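Local atomic coordinates of N6 adenine specific DNA methylase (Encephalitozoon cuniculi, PDB entry 3Q87), a protein that serves as the catalytic subunit, Mtq2, of a complex with Trm112 that uses S-adenosylmethionine to methylate the translation termination factor eRF1. Residues Thr92-Pro95 against Ile96-Gly99; Val27-Leu30 against Gly31-Thr34; Ser73-Gln76 against Glu77-Asp80; Asp2-Pro6 against Gly7-Tyr11. One frame throughout, in Å; residues are numbered along the deposited sequence.

Interaction 1 (Thr92-Pro95 against Ile96-Gly99); sequences TDDP and IIGG. With SAM (S-adenosylmethionine), chain D.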
loop_
_atom_site.group_PDB
_atom_site.type_symbol
_atom_site.label_atom_id
_atom_site.label_comp_id
_atom_site.label_asym_id
_atom_site.label_seq_id
_atom_site.Cartn_x
_atom_site.Cartn_y
_atom_site.Cartn_z
ATOM N N THR B 92 -22.398 -6.339 11.616
ATOM C CA THR B 92 -22.663 -6.475 10.198
ATOM C C THR B 92 -21.386 -6.908 9.497
ATOM O O THR B 92 -20.282 -6.603 9.956
ATOM C CB THR B 92 -23.226 -5.186 9.566
ATOM O OG1 THR B 92 -23.280 -5.336 8.143
ATOM C CG2 THR B 92 -22.371 -3.985 9.916
ATOM N N ASP B 93 -21.564 -7.648 8.409
ATOM C CA ASP B 93 -20.471 -8.092 7.561
ATOM C C ASP B 93 -20.562 -7.402 6.209
ATOM O O ASP B 93 -20.126 -7.941 5.191
ATOM C CB ASP B 93 -20.522 -9.614 7.386
ATOM C CG ASP B 93 -20.147 -10.356 8.661
ATOM O OD1 ASP B 93 -18.964 -10.281 9.073
ATOM O OD2 ASP B 93 -21.033 -11.014 9.252
ATOM N N ASP B 94 -21.161 -6.216 6.197
ATOM C CA ASP B 94 -21.098 -5.358 5.018
ATOM C C ASP B 94 -19.626 -5.181 4.630
ATOM O O ASP B 94 -18.778 -4.903 5.484
ATOM C CB ASP B 94 -21.743 -4.001 5.304
ATOM C CG ASP B 94 -21.531 -2.992 4.167
ATOM O OD1 ASP B 94 -22.492 -2.717 3.417
ATOM O OD2 ASP B 94 -20.408 -2.467 4.026
ATOM N N PRO B 95 -19.318 -5.356 3.342
ATOM C CA PRO B 95 -17.925 -5.439 2.896
ATOM C C PRO B 95 -17.172 -4.125 3.080
ATOM O O PRO B 95 -15.948 -4.134 3.110
ATOM C CB PRO B 95 -18.055 -5.777 1.403
ATOM C CG PRO B 95 -19.401 -6.384 1.276
ATOM C CD PRO B 95 -20.261 -5.629 2.247
ATOM N N ILE B 96 -17.893 -3.016 3.206
ATOM C CA ILE B 96 -17.254 -1.712 3.356
ATOM C C ILE B 96 -17.061 -1.300 4.817
ATOM O O ILE B 96 -15.984 -0.858 5.197
ATOM C CB ILE B 96 -18.025 -0.606 2.583
ATOM C CG1 ILE B 96 -18.070 -0.934 1.095
ATOM C CG2 ILE B 96 -17.376 0.768 2.768
ATOM C CD1 ILE B 96 -19.077 -0.082 0.344
ATOM N N ILE B 97 -18.098 -1.451 5.636
ATOM C CA ILE B 97 -18.052 -0.931 7.001
ATOM C C ILE B 97 -18.107 -2.018 8.052
ATOM O O ILE B 97 -17.872 -1.747 9.222
ATOM C CB ILE B 97 -19.248 0.004 7.299
ATOM C CG1 ILE B 97 -20.569 -0.754 7.106
ATOM C CG2 ILE B 97 -19.185 1.252 6.432
ATOM C CD1 ILE B 97 -21.804 0.110 7.335
ATOM N N GLY B 98 -18.439 -3.241 7.642
ATOM C CA GLY B 98 -18.760 -4.286 8.604
ATOM C C GLY B 98 -17.562 -4.882 9.313
ATOM O O GLY B 98 -16.600 -5.305 8.677
ATOM N N GLY B 99 -17.613 -4.921 10.637
ATOM C CA GLY B 99 -16.569 -5.586 11.390
ATOM C C GLY B 99 -17.033 -6.842 12.111
ATOM O O GLY B 99 -16.324 -7.365 12.970
HETATM N N SAM D . -9.679 5.692 4.506
HETATM C CA SAM D . -11.093 6.050 4.340
HETATM C C SAM D . -11.454 7.151 5.348
HETATM O O SAM D . -12.408 7.910 5.170
HETATM O OXT SAM D . -10.794 7.313 6.372
HETATM C CB SAM D . -12.077 4.848 4.386
HETATM C CG SAM D . -12.347 4.067 5.696
HETATM S SD SAM D . -13.712 2.822 5.697
HETATM C CE SAM D . -14.303 2.881 7.402
HETATM C "C5'" SAM D . -12.839 1.236 5.704
HETATM C "C4'" SAM D . -12.277 0.973 4.316
HETATM O "O4'" SAM D . -11.635 -0.291 4.295
HETATM C "C3'" SAM D . -13.348 0.951 3.236
HETATM O "O3'" SAM D . -12.911 1.753 2.162
HETATM C "C2'" SAM D . -13.422 -0.499 2.800
HETATM O "O2'" SAM D . -13.716 -0.673 1.433
HETATM C "C1'" SAM D . -12.020 -0.968 3.115
HETATM N N9 SAM D . -11.933 -2.391 3.409
HETATM C C8 SAM D . -12.870 -3.224 3.975
HETATM N N7 SAM D . -12.322 -4.457 4.060
HETATM C C5 SAM D . -11.050 -4.398 3.563
HETATM C C6 SAM D . -10.040 -5.332 3.413
HETATM N N6 SAM D . -10.240 -6.587 3.802
HETATM N N1 SAM D . -8.826 -4.957 2.862
HETATM C C2 SAM D . -8.597 -3.652 2.457
HETATM N N3 SAM D . -9.608 -2.724 2.613
HETATM C C4 SAM D . -10.800 -3.098 3.149
HETATM O O HOH W 1 -16.306 -6.049 6.272
#
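The carboxylate of Asp94 reaches forward over the turn that follows it, and OD2 of Asp94 accepts from two successive backbone amides, N of Ile96 at 2.7 Å and N of Ile97 at 3.0 Å. With CG anti to its own backbone N (chi1 172°), the carboxyl group is swung along the chain onto these two donors. They come from opposite faces of the carboxylate plane: the Ile96 amide lies well above it, 36° out, whereas the Ile97 amide stays closer to the plane and uses the anti side of OD2. The Asp94 and Ile97 side chains cross obliquely, CG1 of Ile97 resting 3.5 Å from OD2 of Asp94. The bond between Asp94 OD2 and Ile96 N makes this an Asx turn, here in the loop that leads from strand 81-84, past the Asn-Pro-Pro-Tyr motif of the family, to helix 105-113. An ST turn precedes it, in which OG1 of Thr92 accepts from N of Asp94. The backbone then closes on itself through Gly98 N and Asp94 O, 2.7 Å apart, and a water bridges Asp94 O to Gly98 O. Gly98 tucks its CA against Thr92, with CG2 of Thr92 alongside. On the cofactor side, the Pro95 carbonyl oxygen reaches C8 of the SAM adenine at 3.3 Å. Ile96 turns its CG2 branch toward the ribose, 4.1 Å from C3' of SAM, while its side chain also packs on Tyr4 and Asn53.

Interaction 2 (Val27-Leu30 against Gly31-Thr34); sequences VLDL and GTST. With SAM (S-adenosylmethionine), chain D.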
loop_
_atom_site.group_PDB
_atom_site.type_symbol
_atom_site.label_atom_id
_atom_site.label_comp_id
_atom_site.label_asym_id
_atom_site.label_seq_id
_atom_site.Cartn_x
_atom_site.Cartn_y
_atom_site.Cartn_z
ATOM N N VAL B 27 4.523 4.874 2.881
ATOM C CA VAL B 27 3.346 4.700 3.726
ATOM C C VAL B 27 2.276 3.945 2.973
ATOM O O VAL B 27 1.987 4.230 1.803
ATOM C CB VAL B 27 2.740 6.055 4.165
ATOM C CG1 VAL B 27 1.520 5.841 5.077
ATOM C CG2 VAL B 27 3.785 6.900 4.857
ATOM N N LEU B 28 1.696 2.967 3.644
ATOM C CA LEU B 28 0.592 2.227 3.069
ATOM C C LEU B 28 -0.690 2.792 3.651
ATOM O O LEU B 28 -0.906 2.688 4.863
ATOM C CB LEU B 28 0.708 0.745 3.423
ATOM C CG LEU B 28 -0.324 -0.178 2.764
ATOM C CD1 LEU B 28 0.011 -0.416 1.294
ATOM C CD2 LEU B 28 -0.402 -1.510 3.507
ATOM N N ASP B 29 -1.510 3.410 2.801
ATOM C CA ASP B 29 -2.844 3.866 3.202
ATOM C C ASP B 29 -3.802 2.704 2.944
ATOM O O ASP B 29 -4.284 2.510 1.829
ATOM C CB ASP B 29 -3.270 5.095 2.385
ATOM C CG ASP B 29 -4.702 5.552 2.687
ATOM O OD1 ASP B 29 -5.307 5.071 3.682
ATOM O OD2 ASP B 29 -5.228 6.404 1.925
ATOM N N LEU B 30 -4.048 1.917 3.981
ATOM C CA LEU B 30 -4.852 0.711 3.876
ATOM C C LEU B 30 -6.333 1.064 4.020
ATOM O O LEU B 30 -6.700 1.764 4.955
ATOM C CB LEU B 30 -4.425 -0.241 4.994
ATOM C CG LEU B 30 -4.992 -1.654 5.057
ATOM C CD1 LEU B 30 -4.647 -2.403 3.801
ATOM C CD2 LEU B 30 -4.426 -2.385 6.279
ATOM N N GLY B 31 -7.183 0.571 3.122
ATOM C CA GLY B 31 -8.581 0.979 3.110
ATOM C C GLY B 31 -8.672 2.451 2.708
ATOM O O GLY B 31 -9.313 3.270 3.365
ATOM N N THR B 32 -8.024 2.780 1.599
ATOM C CA THR B 32 -7.890 4.155 1.165
ATOM C C THR B 32 -9.216 4.746 0.748
ATOM O O THR B 32 -9.383 5.961 0.776
ATOM C CB THR B 32 -6.906 4.277 -0.027
ATOM O OG1 THR B 32 -6.790 5.644 -0.415
ATOM C CG2 THR B 32 -7.384 3.458 -1.207
ATOM N N SER B 33 -10.153 3.885 0.357
ATOM C CA SER B 33 -11.417 4.344 -0.233
ATOM C C SER B 33 -11.148 5.283 -1.425
ATOM O O SER B 33 -10.480 4.874 -2.379
ATOM C CB SER B 33 -12.317 4.987 0.812
ATOM O OG SER B 33 -13.623 5.198 0.289
ATOM N N THR B 34 -11.639 6.522 -1.388
ATOM C CA THR B 34 -11.341 7.471 -2.481
ATOM C C THR B 34 -10.119 8.388 -2.241
ATOM O O THR B 34 -9.861 9.320 -3.020
ATOM C CB THR B 34 -12.585 8.338 -2.895
ATOM O OG1 THR B 34 -13.106 9.019 -1.750
ATOM C CG2 THR B 34 -13.683 7.470 -3.508
HETATM N N SAM D . -9.679 5.692 4.506
HETATM C CA SAM D . -11.093 6.050 4.340
HETATM C C SAM D . -11.454 7.151 5.348
HETATM O O SAM D . -12.408 7.910 5.170
HETATM O OXT SAM D . -10.794 7.313 6.372
HETATM C CB SAM D . -12.077 4.848 4.386
HETATM C CG SAM D . -12.347 4.067 5.696
HETATM S SD SAM D . -13.712 2.822 5.697
HETATM C CE SAM D . -14.303 2.881 7.402
HETATM C "C5'" SAM D . -12.839 1.236 5.704
HETATM C "C4'" SAM D . -12.277 0.973 4.316
HETATM O "O4'" SAM D . -11.635 -0.291 4.295
HETATM C "C3'" SAM D . -13.348 0.951 3.236
HETATM O "O3'" SAM D . -12.911 1.753 2.162
HETATM C "C2'" SAM D . -13.422 -0.499 2.800
HETATM O "O2'" SAM D . -13.716 -0.673 1.433
HETATM C "C1'" SAM D . -12.020 -0.968 3.115
HETATM N N9 SAM D . -11.933 -2.391 3.409
HETATM C C8 SAM D . -12.870 -3.224 3.975
HETATM N N7 SAM D . -12.322 -4.457 4.060
HETATM C C5 SAM D . -11.050 -4.398 3.563
HETATM C C6 SAM D . -10.040 -5.332 3.413
HETATM N N6 SAM D . -10.240 -6.587 3.802
HETATM N N1 SAM D . -8.826 -4.957 2.862
HETATM C C2 SAM D . -8.597 -3.652 2.457
HETATM N N3 SAM D . -9.608 -2.724 2.613
HETATM C C4 SAM D . -10.800 -3.098 3.149
HETATM O O HOH W 2 -7.816 7.605 2.330
#
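OD2 of Asp29 is gripped by Thr32 OG1 and a water, with OG1 of Thr38 also in the cluster, at the point where strand 26-30 gives way to a loop. The Thr32 hydroxyl donates to OD2 of Asp29 at 2.9 Å, arriving from well above the carboxylate plane (58° out of it), and the two side chains stand at about a right angle. A trans first torsion (chi1 -179°) turns the Thr32 hydroxyl back toward the strand end. Thr38 OG1 lies within hydrogen-bonding distance of both Asp29 OD2 and Thr32 OG1, but its one proton cannot serve both. The water donates both to OD2 of Asp29 and to the carbonyl oxygen of Thr32, at 2.8 Å from the latter, and is only weakly bonded to the SAM amino group, 3.4 Å from its N. The end of strand 26-30 and the loop after it correspond to the first conserved motif of Rossmann-like methyltransferases. Gly31, with a positive phi of 67°, bends the chain there, and its carbonyl oxygen accepts from the amino N of SAM at 2.7 Å. Farther along, CB of Ser33 lies 3.6 Å from the ribose O3' of SAM, and OG of Ser33 is bonded to the Tyr4 carbonyl. These hydroxyls and the water would be expected to keep the buried Asp29 ionised, and its nearby negative charge to favour the positively charged amino group of the cofactor.

Interaction 3 (Ser73-Gln76 against Glu77-Asp80); sequences SINQ and ESVD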
loop_
_atom_site.group_PDB
_atom_site.type_symbol
_atom_site.label_atom_id
_atom_site.label_comp_id
_atom_site.label_asym_id
_atom_site.label_seq_id
_atom_site.Cartn_x
_atom_site.Cartn_y
_atom_site.Cartn_z
ATOM N N SER B 73 -0.901 -9.257 -0.297
ATOM C CA SER B 73 -0.172 -9.010 -1.534
ATOM C C SER B 73 0.854 -7.884 -1.377
ATOM O O SER B 73 1.435 -7.406 -2.358
ATOM C CB SER B 73 -1.158 -8.657 -2.645
ATOM O OG SER B 73 -1.888 -7.492 -2.295
ATOM N N ILE B 74 1.073 -7.470 -0.137
ATOM C CA ILE B 74 2.026 -6.413 0.156
ATOM C C ILE B 74 3.270 -6.975 0.823
ATOM O O ILE B 74 3.186 -7.726 1.794
ATOM C CB ILE B 74 1.406 -5.316 1.090
ATOM C CG1 ILE B 74 0.132 -4.735 0.475
ATOM C CG2 ILE B 74 2.424 -4.203 1.367
ATOM C CD1 ILE B 74 0.322 -4.197 -0.970
ATOM N N ASN B 75 4.432 -6.607 0.302
ATOM C CA ASN B 75 5.691 -6.900 0.980
ATOM C C ASN B 75 5.927 -5.876 2.088
ATOM O O ASN B 75 6.322 -4.745 1.818
ATOM C CB ASN B 75 6.830 -6.851 -0.032
ATOM C CG ASN B 75 8.173 -7.190 0.576
ATOM O OD1 ASN B 75 8.266 -7.661 1.713
ATOM N ND2 ASN B 75 9.232 -6.953 -0.190
ATOM N N GLN B 76 5.664 -6.261 3.332
ATOM C CA GLN B 76 5.736 -5.323 4.458
ATOM C C GLN B 76 7.146 -4.870 4.830
ATOM O O GLN B 76 7.329 -3.841 5.488
ATOM C CB GLN B 76 5.029 -5.906 5.677
ATOM C CG GLN B 76 3.550 -6.063 5.454
ATOM C CD GLN B 76 2.817 -6.442 6.709
ATOM O OE1 GLN B 76 2.747 -5.665 7.656
ATOM N NE2 GLN B 76 2.258 -7.639 6.721
ATOM N N GLU B 77 8.144 -5.637 4.414
ATOM C CA GLU B 77 9.527 -5.224 4.596
ATOM C C GLU B 77 9.814 -3.935 3.843
ATOM O O GLU B 77 10.743 -3.203 4.173
ATOM C CB GLU B 77 10.489 -6.319 4.117
ATOM C CG GLU B 77 10.457 -7.594 4.957
ATOM C CD GLU B 77 11.545 -8.589 4.550
ATOM O OE1 GLU B 77 11.207 -9.665 4.009
ATOM O OE2 GLU B 77 12.743 -8.291 4.763
ATOM N N SER B 78 9.015 -3.647 2.830
ATOM C CA SER B 78 9.271 -2.474 2.013
ATOM C C SER B 78 8.501 -1.250 2.483
ATOM O O SER B 78 8.687 -0.161 1.964
ATOM C CB SER B 78 8.970 -2.786 0.551
ATOM O OG SER B 78 9.886 -3.759 0.073
ATOM N N VAL B 79 7.651 -1.432 3.480
ATOM C CA VAL B 79 6.803 -0.344 3.967
ATOM C C VAL B 79 7.250 0.140 5.335
ATOM O O VAL B 79 7.497 -0.672 6.238
ATOM C CB VAL B 79 5.325 -0.793 4.032
ATOM C CG1 VAL B 79 4.430 0.298 4.670
ATOM C CG2 VAL B 79 4.846 -1.176 2.644
ATOM N N ASP B 80 7.357 1.456 5.496
ATOM C CA ASP B 80 7.673 2.040 6.809
ATOM C C ASP B 80 6.470 2.150 7.752
ATOM O O ASP B 80 6.566 1.839 8.931
ATOM C CB ASP B 80 8.252 3.439 6.645
ATOM C CG ASP B 80 9.556 3.452 5.880
ATOM O OD1 ASP B 80 10.510 2.745 6.283
ATOM O OD2 ASP B 80 9.615 4.199 4.882
#
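A short 3-10 turn just ahead of strand 81-84 joins Asn75 and Gln76 to Ser78 and Val79, on a surface that meets the partner protein ECU08_1170, the Trm112 subunit of the complex. N of Ser78 donates to O of Asn75 at 3.1 Å, and N of Val79 to O of Gln76 at 3.2 Å, two consecutive i to i+3 bonds. The Asn75 side chain lies over the start of this turn: its CG, trans to the residue's amide nitrogen (chi1 -178°), carries OD1 forward to the amide N of Glu77, a weak bond of 3.4 Å. CB of Glu77 rests close by, 3.5 Å from OD1 of Asn75, and the amide and carboxylate planes of the two residues are nearly perpendicular (86°). This loop connects strand 65-67 with strand 81-84 of the Rossmann-like sheet. Next to the turn, CG2 of Ile74 and CG2 of Val79 make an apolar contact at 4.1 Å, the Val79 branch also facing O of Asn75. The Gln76 chain is extended beyond CG, and its amide is held at both ends by the backbone, OE1 by N of Thr115 and NE2 by O of Ala113. The hydroxyl of Ser78 is hydrogen-bonded to O of Gly7 of the Trm112 chain, while Asn75 packs on Met44 and Val79 on Leu8 of that chain.

Interaction 4 (Asp2-Pro6 against Gly7-Tyr11); sequences DWYEP and GEDTY. With SAM (S-adenosylmethionine), chain D.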
loop_
_atom_site.group_PDB
_atom_site.type_symbol
_atom_site.label_atom_id
_atom_site.label_comp_id
_atom_site.label_asym_id
_atom_site.label_seq_id
_atom_site.Cartn_x
_atom_site.Cartn_y
_atom_site.Cartn_z
ATOM N N ASP B 2 -21.821 3.438 -2.235
ATOM C CA ASP B 2 -20.939 2.765 -3.180
ATOM C C ASP B 2 -19.530 2.659 -2.604
ATOM O O ASP B 2 -18.795 1.722 -2.906
ATOM C CB ASP B 2 -20.913 3.516 -4.511
ATOM C CG ASP B 2 -22.179 3.298 -5.335
ATOM O OD1 ASP B 2 -22.681 4.276 -5.934
ATOM O OD2 ASP B 2 -22.673 2.151 -5.386
ATOM N N TRP B 3 -19.153 3.633 -1.781
ATOM C CA TRP B 3 -17.858 3.605 -1.109
ATOM C C TRP B 3 -17.930 4.454 0.153
ATOM O O TRP B 3 -18.837 5.258 0.314
ATOM C CB TRP B 3 -16.733 4.077 -2.039
ATOM C CG TRP B 3 -16.874 5.525 -2.503
ATOM C CD1 TRP B 3 -16.701 6.649 -1.747
ATOM C CD2 TRP B 3 -17.190 5.979 -3.827
ATOM N NE1 TRP B 3 -16.895 7.774 -2.515
ATOM C CE2 TRP B 3 -17.199 7.389 -3.794
ATOM C CE3 TRP B 3 -17.460 5.333 -5.034
ATOM C CZ2 TRP B 3 -17.481 8.158 -4.920
ATOM C CZ3 TRP B 3 -17.733 6.098 -6.150
ATOM C CH2 TRP B 3 -17.741 7.495 -6.088
ATOM N N TYR B 4 -16.983 4.265 1.053
ATOM C CA TYR B 4 -16.984 5.009 2.305
ATOM C C TYR B 4 -16.516 6.441 2.068
ATOM O O TYR B 4 -15.446 6.660 1.507
ATOM C CB TYR B 4 -16.069 4.327 3.324
ATOM C CG TYR B 4 -16.284 4.816 4.735
ATOM C CD1 TYR B 4 -17.267 4.242 5.540
ATOM C CD2 TYR B 4 -15.517 5.841 5.263
ATOM C CE1 TYR B 4 -17.480 4.676 6.827
ATOM C CE2 TYR B 4 -15.725 6.289 6.566
ATOM C CZ TYR B 4 -16.713 5.698 7.344
ATOM O OH TYR B 4 -16.938 6.114 8.645
ATOM N N GLU B 5 -17.310 7.412 2.506
ATOM C CA GLU B 5 -16.996 8.813 2.255
ATOM C C GLU B 5 -16.353 9.434 3.494
ATOM O O GLU B 5 -16.594 8.970 4.600
ATOM C CB GLU B 5 -18.279 9.559 1.885
ATOM C CG GLU B 5 -18.916 9.058 0.610
ATOM C CD GLU B 5 -20.357 9.529 0.443
ATOM O OE1 GLU B 5 -20.784 10.455 1.173
ATOM O OE2 GLU B 5 -21.062 8.963 -0.422
ATOM N N PRO B 6 -15.523 10.477 3.309
ATOM C CA PRO B 6 -14.843 11.104 4.450
ATOM C C PRO B 6 -15.835 11.576 5.517
ATOM O O PRO B 6 -16.796 12.250 5.168
ATOM C CB PRO B 6 -14.141 12.306 3.818
ATOM C CG PRO B 6 -13.947 11.905 2.374
ATOM C CD PRO B 6 -15.159 11.111 2.026
ATOM N N GLY B 7 -15.604 11.203 6.777
ATOM C CA GLY B 7 -16.468 11.564 7.893
ATOM C C GLY B 7 -15.636 12.112 9.038
ATOM O O GLY B 7 -14.428 12.298 8.888
ATOM N N GLU B 8 -16.275 12.387 10.174
ATOM C CA GLU B 8 -15.564 12.915 11.338
ATOM C C GLU B 8 -14.499 11.926 11.806
ATOM O O GLU B 8 -13.437 12.327 12.275
ATOM C CB GLU B 8 -16.536 13.245 12.480
ATOM C CG GLU B 8 -17.358 14.511 12.230
ATOM C CD GLU B 8 -18.348 14.824 13.353
ATOM O OE1 GLU B 8 -18.003 14.644 14.542
ATOM O OE2 GLU B 8 -19.470 15.270 13.042
ATOM N N ASP B 9 -14.782 10.635 11.665
ATOM C CA ASP B 9 -13.794 9.624 11.997
ATOM C C ASP B 9 -12.529 9.798 11.157
ATOM O O ASP B 9 -11.432 9.855 11.701
ATOM C CB ASP B 9 -14.361 8.197 11.896
ATOM C CG ASP B 9 -14.951 7.862 10.521
ATOM O OD1 ASP B 9 -15.348 8.760 9.753
ATOM O OD2 ASP B 9 -15.033 6.655 10.216
ATOM N N THR B 10 -12.677 9.909 9.838
ATOM C CA THR B 10 -11.497 10.078 8.995
ATOM C C THR B 10 -10.739 11.353 9.388
ATOM O O THR B 10 -9.528 11.345 9.495
ATOM C CB THR B 10 -11.804 10.069 7.468
ATOM O OG1 THR B 10 -11.561 11.361 6.904
ATOM C CG2 THR B 10 -13.220 9.648 7.174
ATOM N N TYR B 11 -11.454 12.441 9.633
ATOM C CA TYR B 11 -10.770 13.688 9.972
ATOM C C TYR B 11 -10.023 13.672 11.316
ATOM O O TYR B 11 -9.046 14.392 11.486
ATOM C CB TYR B 11 -11.723 14.882 9.857
ATOM C CG TYR B 11 -12.150 15.105 8.428
ATOM C CD1 TYR B 11 -11.203 15.336 7.437
ATOM C CD2 TYR B 11 -13.484 15.060 8.060
ATOM C CE1 TYR B 11 -11.576 15.540 6.117
ATOM C CE2 TYR B 11 -13.866 15.249 6.740
ATOM C CZ TYR B 11 -12.906 15.494 5.778
ATOM O OH TYR B 11 -13.271 15.693 4.462
HETATM N N SAM D . -9.679 5.692 4.506
HETATM C CA SAM D . -11.093 6.050 4.340
HETATM C C SAM D . -11.454 7.151 5.348
HETATM O O SAM D . -12.408 7.910 5.170
HETATM O OXT SAM D . -10.794 7.313 6.372
HETATM C CB SAM D . -12.077 4.848 4.386
HETATM C CG SAM D . -12.347 4.067 5.696
HETATM S SD SAM D . -13.712 2.822 5.697
HETATM C CE SAM D . -14.303 2.881 7.402
HETATM C "C5'" SAM D . -12.839 1.236 5.704
HETATM C "C4'" SAM D . -12.277 0.973 4.316
HETATM O "O4'" SAM D . -11.635 -0.291 4.295
HETATM C "C3'" SAM D . -13.348 0.951 3.236
HETATM O "O3'" SAM D . -12.911 1.753 2.162
HETATM C "C2'" SAM D . -13.422 -0.499 2.800
HETATM O "O2'" SAM D . -13.716 -0.673 1.433
HETATM C "C1'" SAM D . -12.020 -0.968 3.115
HETATM N N9 SAM D . -11.933 -2.391 3.409
HETATM C C8 SAM D . -12.870 -3.224 3.975
HETATM N N7 SAM D . -12.322 -4.457 4.060
HETATM C C5 SAM D . -11.050 -4.398 3.563
HETATM C C6 SAM D . -10.040 -5.332 3.413
HETATM N N6 SAM D . -10.240 -6.587 3.802
HETATM N N1 SAM D . -8.826 -4.957 2.862
HETATM C C2 SAM D . -8.597 -3.652 2.457
HETATM N N3 SAM D . -9.608 -2.724 2.613
HETATM C C4 SAM D . -10.800 -3.098 3.149
#
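The methyl-donor end of the SAM pocket is roofed by the ring of Tyr4, whose hydroxyl reaches Asp9 in the first turn of helix 8-20. OH of Tyr4 donates to OD2 of Asp9 over a short 2.5 Å, meeting the syn side of the carboxylate. The ring and carboxylate planes are 64° apart, and the side chains approach from opposite directions. Asp9 CG sits between its backbone N and carbonyl carbon (chi1 56°), which bends the carboxylate back toward Tyr4. OD2 of Asp9 also bonds to OH of Tyr88 and, weakly, to ND2 of Asn85, so Asp9 links the Tyr4 hydroxyl to both of these residues of the Asn-Pro-Pro-Tyr motif. One face of Tyr4 covers the sulfonium: the methyl CE of SAM lies 3.5 Å above the ring centre, a CH-pi arrangement, and SD is 3.4 Å from CG of Tyr4. Outside the pocket, CB of Pro6 packs obliquely on the Tyr11 ring, 3.9 Å from its CZ. Gly7, at the N-cap position, passes the chain from this loop into helix 8-20, and both Pro6 and Thr10 lean on Val36 of helix 36-41.

Along the chain the order is interaction 4, 2, 3 and 1. Interactions 1, 2 and 4 all touch SAM and contribute to its pocket. The centre of interaction 4 is about 12 Å from that of interaction 2, which it meets where Trp3 packs on Thr34, and about 14 Å from that of interaction 1, where Ile97 packs on Tyr4. Interactions 1 and 2, about 17 Å apart between centres, do not touch. Interaction 3 stands apart, about 25 Å from interactions 1 and 4 between centres, yet Val79 packs on Leu28 of strand 26-30, in the interior of the sheet. The cofactor sits at the C-terminal end of strand 26-30, and the Trm112-facing turn near the other end of the parallel strands.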